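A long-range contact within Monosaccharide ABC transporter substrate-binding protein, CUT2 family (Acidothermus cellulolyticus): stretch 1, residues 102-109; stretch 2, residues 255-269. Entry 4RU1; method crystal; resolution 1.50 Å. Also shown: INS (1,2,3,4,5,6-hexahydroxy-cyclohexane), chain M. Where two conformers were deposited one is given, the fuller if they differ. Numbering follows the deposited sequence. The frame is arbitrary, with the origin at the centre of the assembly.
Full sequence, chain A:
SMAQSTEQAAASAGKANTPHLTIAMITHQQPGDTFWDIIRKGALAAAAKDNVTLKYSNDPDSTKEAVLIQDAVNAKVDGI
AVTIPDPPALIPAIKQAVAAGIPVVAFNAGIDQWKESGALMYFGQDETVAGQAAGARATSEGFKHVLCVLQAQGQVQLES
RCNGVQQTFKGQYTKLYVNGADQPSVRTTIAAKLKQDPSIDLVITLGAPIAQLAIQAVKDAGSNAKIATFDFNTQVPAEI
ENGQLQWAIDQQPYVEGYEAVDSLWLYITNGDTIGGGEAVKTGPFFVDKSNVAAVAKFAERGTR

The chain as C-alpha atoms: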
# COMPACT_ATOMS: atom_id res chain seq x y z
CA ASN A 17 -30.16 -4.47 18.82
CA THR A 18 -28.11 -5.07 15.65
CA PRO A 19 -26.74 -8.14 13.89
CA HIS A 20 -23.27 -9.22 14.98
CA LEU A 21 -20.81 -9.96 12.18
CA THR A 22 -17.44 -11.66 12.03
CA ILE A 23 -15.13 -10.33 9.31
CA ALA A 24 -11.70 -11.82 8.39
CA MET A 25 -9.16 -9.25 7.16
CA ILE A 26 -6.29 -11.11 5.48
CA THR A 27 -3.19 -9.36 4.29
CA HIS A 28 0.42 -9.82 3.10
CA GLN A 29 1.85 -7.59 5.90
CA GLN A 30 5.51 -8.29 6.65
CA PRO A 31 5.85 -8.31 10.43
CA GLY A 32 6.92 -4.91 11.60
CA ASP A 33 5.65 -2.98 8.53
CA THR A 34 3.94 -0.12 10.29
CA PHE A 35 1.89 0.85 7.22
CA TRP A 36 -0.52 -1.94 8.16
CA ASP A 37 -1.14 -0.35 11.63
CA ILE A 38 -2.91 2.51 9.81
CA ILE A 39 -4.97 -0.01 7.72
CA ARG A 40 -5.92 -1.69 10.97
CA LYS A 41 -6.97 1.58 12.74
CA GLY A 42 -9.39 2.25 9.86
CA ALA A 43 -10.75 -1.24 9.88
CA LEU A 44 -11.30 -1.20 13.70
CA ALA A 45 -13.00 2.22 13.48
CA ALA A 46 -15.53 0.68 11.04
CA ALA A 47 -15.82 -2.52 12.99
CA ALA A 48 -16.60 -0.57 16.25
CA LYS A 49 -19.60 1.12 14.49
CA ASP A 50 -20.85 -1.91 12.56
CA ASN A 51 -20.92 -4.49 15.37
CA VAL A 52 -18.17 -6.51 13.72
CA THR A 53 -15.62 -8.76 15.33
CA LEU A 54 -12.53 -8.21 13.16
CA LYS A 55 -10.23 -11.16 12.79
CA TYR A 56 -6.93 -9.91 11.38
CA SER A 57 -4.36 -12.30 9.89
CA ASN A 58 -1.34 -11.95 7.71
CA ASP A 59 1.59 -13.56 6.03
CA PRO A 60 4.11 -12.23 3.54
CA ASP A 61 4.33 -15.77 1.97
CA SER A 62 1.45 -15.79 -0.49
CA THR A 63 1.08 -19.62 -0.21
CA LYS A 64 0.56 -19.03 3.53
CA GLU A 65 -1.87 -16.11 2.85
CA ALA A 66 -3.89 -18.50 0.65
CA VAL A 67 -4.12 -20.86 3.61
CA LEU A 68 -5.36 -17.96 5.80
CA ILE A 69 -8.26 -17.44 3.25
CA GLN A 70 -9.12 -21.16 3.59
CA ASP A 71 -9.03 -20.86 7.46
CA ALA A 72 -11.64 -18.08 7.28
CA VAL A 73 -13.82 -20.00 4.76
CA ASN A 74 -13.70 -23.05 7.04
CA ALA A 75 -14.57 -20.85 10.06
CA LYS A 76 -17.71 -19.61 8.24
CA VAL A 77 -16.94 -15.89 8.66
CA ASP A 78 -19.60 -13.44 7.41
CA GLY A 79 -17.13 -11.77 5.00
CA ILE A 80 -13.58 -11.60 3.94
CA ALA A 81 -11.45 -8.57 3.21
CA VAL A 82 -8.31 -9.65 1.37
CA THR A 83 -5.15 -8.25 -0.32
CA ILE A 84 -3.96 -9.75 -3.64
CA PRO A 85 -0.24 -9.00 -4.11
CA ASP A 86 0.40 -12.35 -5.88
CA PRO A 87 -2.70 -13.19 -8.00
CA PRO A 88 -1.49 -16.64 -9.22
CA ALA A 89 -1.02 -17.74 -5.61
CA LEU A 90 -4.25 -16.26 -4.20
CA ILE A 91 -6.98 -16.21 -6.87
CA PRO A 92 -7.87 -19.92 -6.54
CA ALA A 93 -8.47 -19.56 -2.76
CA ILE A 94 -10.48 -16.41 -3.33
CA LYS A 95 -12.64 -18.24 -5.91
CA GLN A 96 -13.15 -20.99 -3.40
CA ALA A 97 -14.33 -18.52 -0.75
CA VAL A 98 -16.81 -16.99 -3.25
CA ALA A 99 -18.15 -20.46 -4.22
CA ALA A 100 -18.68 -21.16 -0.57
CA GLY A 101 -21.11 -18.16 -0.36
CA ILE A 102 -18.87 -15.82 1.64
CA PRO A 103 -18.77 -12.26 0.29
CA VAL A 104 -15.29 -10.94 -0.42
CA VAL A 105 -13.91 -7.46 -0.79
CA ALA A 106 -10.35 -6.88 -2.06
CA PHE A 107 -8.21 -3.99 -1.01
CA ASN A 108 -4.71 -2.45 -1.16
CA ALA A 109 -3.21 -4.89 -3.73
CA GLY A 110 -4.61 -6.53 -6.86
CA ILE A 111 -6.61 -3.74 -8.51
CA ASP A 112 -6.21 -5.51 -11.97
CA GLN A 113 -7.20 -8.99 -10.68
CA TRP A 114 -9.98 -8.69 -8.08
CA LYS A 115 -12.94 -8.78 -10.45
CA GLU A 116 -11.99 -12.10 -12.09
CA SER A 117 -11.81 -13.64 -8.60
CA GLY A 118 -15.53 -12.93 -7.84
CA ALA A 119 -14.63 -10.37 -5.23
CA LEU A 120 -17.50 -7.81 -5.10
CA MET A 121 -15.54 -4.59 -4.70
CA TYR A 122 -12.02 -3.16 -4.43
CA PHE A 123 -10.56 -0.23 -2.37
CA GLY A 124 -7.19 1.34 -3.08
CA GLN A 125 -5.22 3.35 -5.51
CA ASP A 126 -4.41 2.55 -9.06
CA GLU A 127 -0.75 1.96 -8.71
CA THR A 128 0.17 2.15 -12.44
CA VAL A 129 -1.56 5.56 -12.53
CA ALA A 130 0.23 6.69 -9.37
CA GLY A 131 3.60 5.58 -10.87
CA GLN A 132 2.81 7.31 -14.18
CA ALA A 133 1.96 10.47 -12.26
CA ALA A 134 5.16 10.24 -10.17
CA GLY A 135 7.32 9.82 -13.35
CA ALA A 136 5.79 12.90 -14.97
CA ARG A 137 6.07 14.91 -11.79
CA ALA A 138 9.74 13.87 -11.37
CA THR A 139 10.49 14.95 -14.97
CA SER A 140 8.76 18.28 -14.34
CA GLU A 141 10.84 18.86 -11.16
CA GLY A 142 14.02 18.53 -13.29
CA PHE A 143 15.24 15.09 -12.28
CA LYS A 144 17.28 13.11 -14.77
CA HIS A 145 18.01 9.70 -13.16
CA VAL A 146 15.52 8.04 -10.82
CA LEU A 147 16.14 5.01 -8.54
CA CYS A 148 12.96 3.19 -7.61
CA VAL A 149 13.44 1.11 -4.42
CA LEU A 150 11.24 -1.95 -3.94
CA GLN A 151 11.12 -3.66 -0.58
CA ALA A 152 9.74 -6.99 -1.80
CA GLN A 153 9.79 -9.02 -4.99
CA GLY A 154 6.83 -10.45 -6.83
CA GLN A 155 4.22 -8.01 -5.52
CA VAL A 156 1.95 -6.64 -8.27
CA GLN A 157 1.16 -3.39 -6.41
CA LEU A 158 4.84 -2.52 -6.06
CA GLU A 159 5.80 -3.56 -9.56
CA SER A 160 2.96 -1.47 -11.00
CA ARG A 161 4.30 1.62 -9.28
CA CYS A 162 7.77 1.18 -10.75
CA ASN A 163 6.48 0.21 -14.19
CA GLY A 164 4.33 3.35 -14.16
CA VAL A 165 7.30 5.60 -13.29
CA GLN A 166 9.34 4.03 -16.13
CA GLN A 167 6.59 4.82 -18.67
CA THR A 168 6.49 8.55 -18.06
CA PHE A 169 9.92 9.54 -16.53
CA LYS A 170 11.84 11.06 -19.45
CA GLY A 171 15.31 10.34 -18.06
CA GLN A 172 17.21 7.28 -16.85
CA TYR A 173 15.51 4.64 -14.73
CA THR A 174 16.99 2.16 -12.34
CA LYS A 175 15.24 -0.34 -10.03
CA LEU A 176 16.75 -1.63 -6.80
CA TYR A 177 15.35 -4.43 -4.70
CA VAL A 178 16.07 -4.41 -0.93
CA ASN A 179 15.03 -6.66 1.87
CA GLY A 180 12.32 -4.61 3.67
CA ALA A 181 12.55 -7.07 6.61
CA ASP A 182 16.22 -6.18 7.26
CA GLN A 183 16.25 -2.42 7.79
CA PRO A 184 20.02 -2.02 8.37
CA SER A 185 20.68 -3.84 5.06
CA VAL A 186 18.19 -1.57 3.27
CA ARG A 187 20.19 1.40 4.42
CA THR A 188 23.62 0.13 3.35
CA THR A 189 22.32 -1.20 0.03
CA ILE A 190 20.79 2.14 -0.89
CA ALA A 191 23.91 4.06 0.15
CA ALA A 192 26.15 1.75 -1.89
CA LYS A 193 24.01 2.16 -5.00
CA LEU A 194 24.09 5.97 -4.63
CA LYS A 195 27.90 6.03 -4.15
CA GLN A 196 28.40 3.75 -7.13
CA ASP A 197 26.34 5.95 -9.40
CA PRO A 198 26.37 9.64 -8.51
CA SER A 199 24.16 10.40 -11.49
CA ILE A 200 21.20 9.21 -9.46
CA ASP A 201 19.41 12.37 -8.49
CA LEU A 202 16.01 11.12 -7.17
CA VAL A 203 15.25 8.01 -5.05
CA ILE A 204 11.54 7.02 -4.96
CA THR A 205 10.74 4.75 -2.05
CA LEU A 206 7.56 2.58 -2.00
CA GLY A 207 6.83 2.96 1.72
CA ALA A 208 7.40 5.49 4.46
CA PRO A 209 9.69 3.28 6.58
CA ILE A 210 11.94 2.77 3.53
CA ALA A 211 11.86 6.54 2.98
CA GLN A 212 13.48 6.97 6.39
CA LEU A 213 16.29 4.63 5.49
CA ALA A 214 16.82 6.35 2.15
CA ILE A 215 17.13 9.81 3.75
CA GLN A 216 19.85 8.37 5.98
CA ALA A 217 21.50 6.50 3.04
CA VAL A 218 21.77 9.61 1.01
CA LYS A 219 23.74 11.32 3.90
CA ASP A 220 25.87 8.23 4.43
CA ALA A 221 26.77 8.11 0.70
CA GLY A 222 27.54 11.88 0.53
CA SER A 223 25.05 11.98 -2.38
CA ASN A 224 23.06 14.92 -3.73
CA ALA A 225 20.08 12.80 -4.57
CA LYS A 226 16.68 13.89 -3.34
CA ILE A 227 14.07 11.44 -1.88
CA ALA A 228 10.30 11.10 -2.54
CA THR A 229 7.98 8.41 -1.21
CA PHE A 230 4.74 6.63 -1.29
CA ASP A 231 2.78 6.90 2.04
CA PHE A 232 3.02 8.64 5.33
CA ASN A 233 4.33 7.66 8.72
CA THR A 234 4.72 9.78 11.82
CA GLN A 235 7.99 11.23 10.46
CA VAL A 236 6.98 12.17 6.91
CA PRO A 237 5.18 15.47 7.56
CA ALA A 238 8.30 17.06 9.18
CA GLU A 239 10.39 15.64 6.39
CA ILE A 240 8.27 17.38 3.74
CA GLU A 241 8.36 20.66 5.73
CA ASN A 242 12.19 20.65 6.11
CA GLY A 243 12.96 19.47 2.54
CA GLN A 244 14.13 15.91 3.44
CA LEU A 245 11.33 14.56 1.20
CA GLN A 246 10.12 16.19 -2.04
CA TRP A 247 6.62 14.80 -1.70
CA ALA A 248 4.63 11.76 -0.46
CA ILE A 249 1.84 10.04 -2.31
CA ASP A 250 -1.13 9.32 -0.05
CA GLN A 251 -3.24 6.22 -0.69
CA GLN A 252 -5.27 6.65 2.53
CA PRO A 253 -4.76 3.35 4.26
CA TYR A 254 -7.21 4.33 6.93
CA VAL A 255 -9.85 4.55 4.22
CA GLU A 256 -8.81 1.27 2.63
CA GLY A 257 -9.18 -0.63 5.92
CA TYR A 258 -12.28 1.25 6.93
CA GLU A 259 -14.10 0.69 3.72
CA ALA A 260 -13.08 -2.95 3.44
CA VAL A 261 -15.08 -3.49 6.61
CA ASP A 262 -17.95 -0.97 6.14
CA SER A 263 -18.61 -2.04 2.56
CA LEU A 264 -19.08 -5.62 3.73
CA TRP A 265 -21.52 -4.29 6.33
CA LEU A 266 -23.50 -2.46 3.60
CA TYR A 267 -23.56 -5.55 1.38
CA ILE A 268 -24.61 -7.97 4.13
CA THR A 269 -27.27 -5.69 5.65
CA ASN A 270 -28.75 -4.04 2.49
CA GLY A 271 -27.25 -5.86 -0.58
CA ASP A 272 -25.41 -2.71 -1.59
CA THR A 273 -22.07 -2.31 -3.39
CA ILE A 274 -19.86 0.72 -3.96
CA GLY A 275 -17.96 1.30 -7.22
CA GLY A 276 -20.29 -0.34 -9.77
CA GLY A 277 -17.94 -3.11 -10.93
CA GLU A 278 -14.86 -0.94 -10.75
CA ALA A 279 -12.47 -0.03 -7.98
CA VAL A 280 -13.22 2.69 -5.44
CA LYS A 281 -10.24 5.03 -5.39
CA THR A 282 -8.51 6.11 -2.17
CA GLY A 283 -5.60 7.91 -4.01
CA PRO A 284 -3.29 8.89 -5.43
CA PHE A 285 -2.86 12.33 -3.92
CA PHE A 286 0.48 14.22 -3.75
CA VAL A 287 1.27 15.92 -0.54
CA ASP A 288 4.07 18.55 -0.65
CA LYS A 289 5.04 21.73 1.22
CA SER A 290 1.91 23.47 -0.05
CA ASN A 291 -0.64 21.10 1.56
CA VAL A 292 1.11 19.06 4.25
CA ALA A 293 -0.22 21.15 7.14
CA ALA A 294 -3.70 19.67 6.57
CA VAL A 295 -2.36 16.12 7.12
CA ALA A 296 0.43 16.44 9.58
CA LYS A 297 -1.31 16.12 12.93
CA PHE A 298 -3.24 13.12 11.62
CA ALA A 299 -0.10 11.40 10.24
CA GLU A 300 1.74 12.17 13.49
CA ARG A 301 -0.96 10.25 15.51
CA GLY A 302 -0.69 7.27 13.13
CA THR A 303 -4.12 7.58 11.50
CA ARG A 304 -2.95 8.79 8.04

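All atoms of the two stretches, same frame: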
# COMPACT_ATOMS: atom_id res chain seq x y z
N ILE A 102 -19.36 -16.89 0.78
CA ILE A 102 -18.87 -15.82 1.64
C ILE A 102 -18.52 -14.63 0.80
O ILE A 102 -17.81 -14.77 -0.16
CB ILE A 102 -17.62 -16.26 2.46
CG1 ILE A 102 -18.00 -17.49 3.32
CG2 ILE A 102 -17.06 -15.10 3.24
CD1 ILE A 102 -16.81 -18.19 3.93
N PRO A 103 -19.10 -13.44 1.10
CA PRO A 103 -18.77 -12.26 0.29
C PRO A 103 -17.34 -11.79 0.53
O PRO A 103 -16.87 -11.80 1.71
CB PRO A 103 -19.74 -11.23 0.80
CG PRO A 103 -20.03 -11.58 2.18
CD PRO A 103 -20.06 -13.10 2.15
N VAL A 104 -16.65 -11.45 -0.55
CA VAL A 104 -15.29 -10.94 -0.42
C VAL A 104 -15.15 -9.56 -1.04
O VAL A 104 -15.77 -9.22 -2.07
CB VAL A 104 -14.26 -11.88 -1.03
CG1 VAL A 104 -14.56 -12.01 -2.48
CG2 VAL A 104 -12.86 -11.37 -0.80
N VAL A 105 -14.37 -8.77 -0.34
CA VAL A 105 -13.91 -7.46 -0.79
C VAL A 105 -12.41 -7.50 -0.83
O VAL A 105 -11.80 -8.07 0.07
CB VAL A 105 -14.46 -6.32 0.05
CG1 VAL A 105 -13.84 -4.95 -0.29
CG2 VAL A 105 -15.99 -6.24 -0.17
N ALA A 106 -11.82 -6.94 -1.90
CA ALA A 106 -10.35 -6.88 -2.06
C ALA A 106 -9.88 -5.46 -1.78
O ALA A 106 -10.67 -4.51 -1.89
CB ALA A 106 -9.88 -7.40 -3.38
N PHE A 107 -8.67 -5.30 -1.31
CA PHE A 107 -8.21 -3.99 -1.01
C PHE A 107 -6.67 -3.98 -1.06
O PHE A 107 -6.01 -5.04 -1.02
CB PHE A 107 -8.76 -3.44 0.33
CG PHE A 107 -8.15 -4.09 1.54
CD1 PHE A 107 -8.52 -5.35 1.96
CD2 PHE A 107 -7.26 -3.36 2.32
CE1 PHE A 107 -7.94 -5.95 3.09
CE2 PHE A 107 -6.66 -3.96 3.42
CZ PHE A 107 -7.03 -5.21 3.82
N ASN A 108 -6.12 -2.78 -1.25
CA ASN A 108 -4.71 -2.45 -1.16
C ASN A 108 -3.84 -3.01 -2.33
O ASN A 108 -3.08 -2.23 -2.92
CB ASN A 108 -4.07 -2.88 0.12
CG ASN A 108 -2.64 -2.45 0.19
OD1 ASN A 108 -1.75 -3.28 -0.04
ND2 ASN A 108 -2.37 -1.21 0.46
N ALA A 109 -3.94 -4.30 -2.63
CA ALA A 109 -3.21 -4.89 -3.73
C ALA A 109 -4.11 -5.74 -4.56
O ALA A 109 -4.88 -6.49 -4.01
CB ALA A 109 -2.07 -5.71 -3.22
N VAL A 255 -8.66 4.73 5.06
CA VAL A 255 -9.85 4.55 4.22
C VAL A 255 -9.95 3.14 3.65
O VAL A 255 -11.04 2.58 3.51
CB VAL A 255 -9.99 5.61 3.13
CG1 VAL A 255 -11.19 5.38 2.20
CG2 VAL A 255 -10.11 6.97 3.79
N GLU A 256 -8.84 2.65 3.12
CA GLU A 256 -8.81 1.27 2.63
C GLU A 256 -9.31 0.26 3.67
O GLU A 256 -10.19 -0.55 3.37
CB GLU A 256 -7.43 0.87 2.18
CG GLU A 256 -6.92 1.73 1.01
CD GLU A 256 -5.53 1.38 0.55
OE1 GLU A 256 -4.90 0.40 1.01
OE2 GLU A 256 -4.99 2.14 -0.31
N GLY A 257 -8.75 0.30 4.86
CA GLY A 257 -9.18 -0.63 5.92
C GLY A 257 -10.57 -0.38 6.40
O GLY A 257 -11.35 -1.32 6.59
N TYR A 258 -10.94 0.89 6.56
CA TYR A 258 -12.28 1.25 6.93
C TYR A 258 -13.33 0.77 5.96
O TYR A 258 -14.37 0.18 6.32
CB TYR A 258 -12.39 2.79 7.18
CG TYR A 258 -13.78 3.26 7.55
CD1 TYR A 258 -14.73 3.52 6.58
CD2 TYR A 258 -14.12 3.49 8.90
CE1 TYR A 258 -16.01 3.98 6.91
CE2 TYR A 258 -15.39 3.96 9.24
CZ TYR A 258 -16.33 4.19 8.26
OH TYR A 258 -17.56 4.71 8.63
N GLU A 259 -13.11 1.07 4.70
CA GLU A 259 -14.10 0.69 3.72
C GLU A 259 -14.19 -0.81 3.46
O GLU A 259 -15.28 -1.34 3.12
CB GLU A 259 -13.87 1.38 2.39
CG GLU A 259 -14.04 2.94 2.42
CD GLU A 259 -15.44 3.41 2.90
OE1 GLU A 259 -16.39 2.64 2.65
OE2 GLU A 259 -15.56 4.52 3.43
N ALA A 260 -13.06 -1.50 3.59
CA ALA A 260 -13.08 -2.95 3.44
C ALA A 260 -14.12 -3.52 4.38
O ALA A 260 -14.91 -4.35 4.02
CB ALA A 260 -11.72 -3.57 3.75
N VAL A 261 -14.15 -3.01 5.60
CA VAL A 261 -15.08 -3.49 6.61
C VAL A 261 -16.50 -2.93 6.35
O VAL A 261 -17.48 -3.69 6.34
CB VAL A 261 -14.62 -3.21 8.03
CG1 VAL A 261 -15.71 -3.55 9.02
CG2 VAL A 261 -13.35 -3.98 8.29
N ASP A 262 -16.63 -1.61 6.24
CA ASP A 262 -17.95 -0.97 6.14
C ASP A 262 -18.71 -1.34 4.88
O ASP A 262 -19.96 -1.42 4.92
CB ASP A 262 -17.79 0.55 6.29
CG ASP A 262 -19.07 1.22 6.71
OD1 ASP A 262 -19.58 0.90 7.81
OD2 ASP A 262 -19.56 2.14 6.01
N SER A 263 -18.02 -1.58 3.78
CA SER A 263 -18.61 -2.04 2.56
C SER A 263 -19.20 -3.42 2.73
O SER A 263 -20.25 -3.71 2.14
CB SER A 263 -17.66 -1.91 1.38
OG SER A 263 -16.69 -2.97 1.35
N LEU A 264 -18.49 -4.29 3.45
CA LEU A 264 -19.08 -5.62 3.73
C LEU A 264 -20.34 -5.48 4.58
O LEU A 264 -21.36 -6.19 4.37
CB LEU A 264 -18.06 -6.55 4.40
CG LEU A 264 -17.03 -7.11 3.47
CD1 LEU A 264 -15.83 -7.78 4.15
CD2 LEU A 264 -17.70 -8.14 2.61
N TRP A 265 -20.34 -4.52 5.48
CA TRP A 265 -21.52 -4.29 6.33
C TRP A 265 -22.68 -3.80 5.44
O TRP A 265 -23.79 -4.30 5.58
CB TRP A 265 -21.23 -3.36 7.52
CG TRP A 265 -22.43 -2.89 8.31
CD1 TRP A 265 -22.90 -3.43 9.48
CD2 TRP A 265 -23.30 -1.80 7.98
NE1 TRP A 265 -24.01 -2.70 9.93
CE2 TRP A 265 -24.28 -1.73 9.00
CE3 TRP A 265 -23.35 -0.89 6.91
CZ2 TRP A 265 -25.28 -0.76 8.98
CZ3 TRP A 265 -24.35 0.07 6.90
CH2 TRP A 265 -25.31 0.10 7.91
N LEU A 266 -22.46 -2.88 4.52
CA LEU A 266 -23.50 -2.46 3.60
C LEU A 266 -24.03 -3.58 2.69
O LEU A 266 -25.25 -3.72 2.43
CB LEU A 266 -22.94 -1.32 2.70
CG LEU A 266 -22.92 0.11 3.20
CD1 LEU A 266 -22.04 0.99 2.29
CD2 LEU A 266 -24.36 0.66 3.21
N TYR A 267 -23.14 -4.43 2.21
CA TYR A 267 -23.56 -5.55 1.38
C TYR A 267 -24.43 -6.53 2.17
O TYR A 267 -25.42 -7.01 1.68
CB TYR A 267 -22.36 -6.31 0.79
CG TYR A 267 -22.76 -7.38 -0.16
CD1 TYR A 267 -23.15 -7.07 -1.45
CD2 TYR A 267 -22.73 -8.70 0.21
CE1 TYR A 267 -23.52 -8.05 -2.37
CE2 TYR A 267 -23.09 -9.70 -0.71
CZ TYR A 267 -23.49 -9.37 -1.99
OH TYR A 267 -23.84 -10.38 -2.94
N ILE A 268 -23.95 -6.92 3.36
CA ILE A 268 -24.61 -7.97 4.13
C ILE A 268 -25.95 -7.44 4.63
O ILE A 268 -26.97 -8.16 4.59
CB ILE A 268 -23.69 -8.45 5.27
CG1 ILE A 268 -22.50 -9.23 4.76
CG2 ILE A 268 -24.45 -9.30 6.30
CD1 ILE A 268 -21.36 -9.28 5.77
N THR A 269 -26.02 -6.19 5.06
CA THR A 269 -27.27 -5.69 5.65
C THR A 269 -28.30 -5.20 4.61
O THR A 269 -29.46 -5.24 4.87
CB THR A 269 -26.99 -4.57 6.64
OG1 THR A 269 -26.35 -3.51 5.94
CG2 THR A 269 -26.07 -5.01 7.71
C1 INS M . 2.38 0.21 0.77
C2 INS M . 3.70 -0.20 1.39
C3 INS M . 3.52 -1.53 2.14
C4 INS M . 2.86 -2.60 1.30
C5 INS M . 1.53 -2.16 0.76
C6 INS M . 1.61 -0.86 0.00
O1 INS M . 2.48 1.41 -0.01
O2 INS M . 4.59 -0.47 0.29
O3 INS M . 4.84 -1.95 2.52
O4 INS M . 2.70 -3.82 2.06
O5 INS M . 0.95 -3.12 -0.14
O6 INS M . 0.28 -0.40 -0.39

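Strand 104-107 lies against helix 255-269 in a nearly antiparallel arrangement, the two directions 165° apart and the axes 8.7 Å apart at closest approach, so residues rising along stretch 1 meet residues falling along the helix. The contact buries 453 Å², both sides summed, and is mostly apolar. Ile102 does not reach the helix. Pro103, just before the strand, has its CA-to-CB bond toward the helix and meets three side chains: its CB lies 4.1 Å from Leu264 CD2 and 4.0 Å from Tyr267 CD2, and its CG 4.3 Å from Ile268 CG1. The CA-to-CB bond of Ile268 points sideways, yet the end of its side chain comes nearer. Strand alternation then sets the pattern: Val104 and Ala106 point away, Val105 and Phe107 toward the helix. Val105, in the t rotamer, puts CG2 3.8 Å from Leu264 CD2 and 3.7 Å from Ser263 OG, while its CG1 approaches Ala260 CA at 4.3 Å. The Ser263 hydroxyl that lies beside this apolar neighbour is satisfied within the helix, Ser263 OG donating to Glu259 O at 2.8 Å. The small side chain of Ala260 accompanies a close backbone approach, Val105 CA to Ala260 CA being 6.2 Å. One face of the Phe107 ring is covered by Ala260 CB, 4.1 Å from Phe107 CD1; Phe107 CD2 lies 4.2 Å from Glu256 CB, part of that residue's aliphatic stem. Past the strand, Asn108 supplies the one hydrogen bond between the stretches: ND2 donates to Glu256 OE1 at 3.0 Å, nearly straight at 168°. The same amide binds the hexahydroxycyclohexane ligand INS, Asn108 ND2 donating to INS O6 at 2.9 Å and Asn108 OD1 accepting from INS O5 at 2.7 Å. Glu256 thus braces a ligand-binding amide, its OE2 being bonded elsewhere in the structure. Ala109 points away from the helix.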